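Local coordinates for protein Aac(6')-ib (Escherichia coli, PDB 2BUE) that probably transfers the acetyl group of acetyl-CoA to the 6'-amino group of aminoglycosides such as kanamycin B, giving resistance to these antibiotics, at residues I90-S95 and D118-N123. The protein carries 2 engineered substitutions. Residues are numbered along the deposited sequence; the frame is centred on the assembly and turned at random.
Sequences IGYAQS and DQLLAN. With RIO (ribostamycin), chain C.
Gln94 NE2 hydrogen-bonds two acceptors, OD2 of Asp118 across the sheet at 2.9 Å and O3 of ribostamycin. Asp118 OD2 lies close to the amide plane, whereas the amide comes in above the carboxylate plane, the two planes being 71° apart. Within its own strand Tyr92 OH donates to Gln94 OE1 at 2.8 Å, in the carbonyl plane on a lone pair; with NE2 bonded as well, both ends of the amide are held and its rotation fixed. OD1 of Asp118 accepts from N2 and N3 of the drug, each at 2.8 Å; a carboxylate suits amines, probably cationic, and Asp155, which also hydrogen-bonds the drug, brings a second carboxylate close. On the same face Leu120, its CG 3.9 Å from Tyr92 CB, packs obliquely against the tyrosine beneath helix 36-43. On the other face Ala93 is small enough to bring CB 3.6 Å from Gln119 CB. Gly91, with no side chain, lets Leu120 O approach its CA to 3.1 Å. Tyr92 with Leu120 and Gln94 with Asp118 are antiparallel hydrogen-bonded pairs. Gln119 O and Leu121 N hydrogen-bond coenzyme A. Strand 114-121 thus carries cofactor and aminoglycoside, as the central GNAT strand does.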
loop_
_atom_site.group_PDB
_atom_site.type_symbol
_atom_site.label_atom_id
_atom_site.label_comp_id
_atom_site.label_asym_id
_atom_site.label_seq_id
_atom_site.Cartn_x
_atom_site.Cartn_y
_atom_site.Cartn_z
ATOM N N ILE A 90 -11.928 4.911 -5.573
ATOM C CA ILE A 90 -11.899 5.489 -4.232
ATOM C C ILE A 90 -10.518 5.521 -3.555
ATOM O O ILE A 90 -10.367 6.020 -2.438
ATOM C CB ILE A 90 -12.938 4.804 -3.288
ATOM C CG1 ILE A 90 -12.633 3.303 -3.138
ATOM C CG2 ILE A 90 -14.342 5.043 -3.810
ATOM C CD1 ILE A 90 -12.844 2.716 -1.752
ATOM N N GLY A 91 -9.502 5.011 -4.229
ATOM C CA GLY A 91 -8.177 5.077 -3.633
ATOM C C GLY A 91 -7.111 4.503 -4.532
ATOM O O GLY A 91 -7.406 3.978 -5.626
ATOM N N TYR A 92 -5.881 4.605 -4.049
ATOM C CA TYR A 92 -4.714 4.122 -4.764
ATOM C C TYR A 92 -4.012 3.123 -3.852
ATOM O O TYR A 92 -3.927 3.345 -2.649
ATOM C CB TYR A 92 -3.755 5.282 -5.082
ATOM C CG TYR A 92 -2.393 4.818 -5.555
ATOM C CD1 TYR A 92 -2.159 4.540 -6.908
ATOM C CD2 TYR A 92 -1.326 4.663 -4.646
ATOM C CE1 TYR A 92 -0.888 4.103 -7.342
ATOM C CE2 TYR A 92 -0.045 4.211 -5.069
ATOM C CZ TYR A 92 0.145 3.937 -6.433
ATOM O OH TYR A 92 1.372 3.517 -6.888
ATOM N N ALA A 93 -3.490 2.043 -4.420
ATOM C CA ALA A 93 -2.648 1.141 -3.645
ATOM C C ALA A 93 -1.493 0.666 -4.513
ATOM O O ALA A 93 -1.520 0.805 -5.752
ATOM C CB ALA A 93 -3.469 -0.050 -3.101
ATOM N N GLN A 94 -0.473 0.135 -3.865
ATOM C CA GLN A 94 0.634 -0.465 -4.610
ATOM C C GLN A 94 1.169 -1.631 -3.814
ATOM O O GLN A 94 1.087 -1.630 -2.569
ATOM C CB GLN A 94 1.735 0.556 -4.903
ATOM C CG GLN A 94 2.292 1.232 -3.640
ATOM C CD GLN A 94 3.382 2.245 -3.944
ATOM O OE1 GLN A 94 3.331 2.971 -4.953
ATOM N NE2 GLN A 94 4.352 2.338 -3.042
ATOM N N SER A 95 1.654 -2.647 -4.531
ATOM C CA SER A 95 2.401 -3.725 -3.908
ATOM C C SER A 95 3.815 -3.741 -4.499
ATOM O O SER A 95 4.031 -3.314 -5.646
ATOM C CB SER A 95 1.722 -5.083 -4.117
ATOM O OG SER A 95 1.613 -5.401 -5.498
ATOM N N ASP A 118 1.356 -0.288 0.159
ATOM C CA ASP A 118 1.089 1.107 0.594
ATOM C C ASP A 118 -0.245 1.467 -0.027
ATOM O O ASP A 118 -0.592 0.955 -1.094
ATOM C CB ASP A 118 2.152 2.063 0.058
ATOM C CG ASP A 118 3.562 1.667 0.456
ATOM O OD1 ASP A 118 3.935 1.881 1.624
ATOM O OD2 ASP A 118 4.278 1.150 -0.417
ATOM N N GLN A 119 -1.022 2.317 0.633
ATOM C CA GLN A 119 -2.314 2.684 0.063
ATOM C C GLN A 119 -2.875 3.961 0.672
ATOM O O GLN A 119 -2.405 4.442 1.714
ATOM C CB GLN A 119 -3.339 1.531 0.180
ATOM C CG GLN A 119 -3.961 1.349 1.534
ATOM C CD GLN A 119 -2.994 0.903 2.573
ATOM O OE1 GLN A 119 -2.180 -0.005 2.346
ATOM N NE2 GLN A 119 -3.093 1.511 3.759
ATOM N N LEU A 120 -3.834 4.521 -0.046
ATOM C CA LEU A 120 -4.494 5.753 0.383
ATOM C C LEU A 120 -5.945 5.735 -0.109
ATOM O O LEU A 120 -6.257 5.164 -1.162
ATOM C CB LEU A 120 -3.749 6.984 -0.155
ATOM C CG LEU A 120 -3.704 7.145 -1.688
ATOM C CD1 LEU A 120 -4.905 7.965 -2.190
ATOM C CD2 LEU A 120 -2.387 7.778 -2.141
ATOM N N LEU A 121 -6.811 6.375 0.672
ATOM C CA LEU A 121 -8.189 6.631 0.268
ATOM C C LEU A 121 -8.303 8.054 -0.291
ATOM O O LEU A 121 -7.868 9.031 0.333
ATOM C CB LEU A 121 -9.139 6.478 1.470
ATOM C CG LEU A 121 -9.346 5.053 2.004
ATOM C CD1 LEU A 121 -10.328 5.085 3.208
ATOM C CD2 LEU A 121 -9.839 4.138 0.871
ATOM N N ALA A 122 -8.929 8.157 -1.451
ATOM C CA ALA A 122 -9.010 9.404 -2.205
ATOM C C ALA A 122 -9.810 10.529 -1.524
ATOM O O ALA A 122 -9.466 11.701 -1.680
ATOM C CB ALA A 122 -9.612 9.117 -3.583
ATOM N N ASN A 123 -10.867 10.163 -0.792
ATOM C CA ASN A 123 -11.890 11.128 -0.349
ATOM C C ASN A 123 -11.896 11.342 1.162
ATOM O O ASN A 123 -12.111 10.402 1.928
ATOM C CB ASN A 123 -13.272 10.670 -0.823
ATOM C CG ASN A 123 -13.385 10.624 -2.349
ATOM O OD1 ASN A 123 -13.024 11.579 -3.038
ATOM N ND2 ASN A 123 -13.847 9.511 -2.875
HETATM O O1 RIO C . 4.965 5.896 -3.967
HETATM C C1 RIO C . 5.542 5.389 -5.179
HETATM C C2 RIO C . 7.047 5.687 -5.161
HETATM O O2 RIO C . 7.571 5.716 -3.817
HETATM C C3 RIO C . 8.064 4.412 -3.467
HETATM O O3 RIO C . 7.176 3.767 -2.531
HETATM C C4 RIO C . 7.847 3.309 -1.292
HETATM C C5 RIO C . 8.460 1.888 -1.456
HETATM O O4 RIO C . 9.465 1.895 -2.454
HETATM C C6 RIO C . 9.030 1.298 -0.153
HETATM N N1 RIO C . 9.418 -0.121 -0.398
HETATM C C7 RIO C . 7.961 1.348 0.972
HETATM C C8 RIO C . 7.463 2.794 1.175
HETATM N N2 RIO C . 6.502 2.809 2.314
HETATM C C9 RIO C . 6.804 3.346 -0.137
HETATM O O5 RIO C . 6.515 4.746 0.145
HETATM C C10 RIO C . 5.260 5.188 -0.374
HETATM O O6 RIO C . 4.213 4.907 0.523
HETATM C C11 RIO C . 4.214 5.676 1.779
HETATM C C12 RIO C . 2.896 5.313 2.503
HETATM N N3 RIO C . 3.006 3.992 3.141
HETATM C C13 RIO C . 4.290 7.208 1.501
HETATM O O7 RIO C . 4.458 7.881 2.771
HETATM C C14 RIO C . 5.481 7.520 0.563
HETATM O O8 RIO C . 5.618 8.944 0.291
HETATM C C15 RIO C . 5.383 6.699 -0.733
HETATM N N4 RIO C . 6.526 6.920 -1.619
HETATM C C16 RIO C . 8.221 3.647 -4.807
HETATM O O9 RIO C . 9.600 3.342 -4.942
HETATM C C17 RIO C . 7.920 4.694 -5.894
HETATM O O10 RIO C . 9.170 5.362 -6.223
HETATM O O HOH W 1 -11.889 7.422 -0.597
#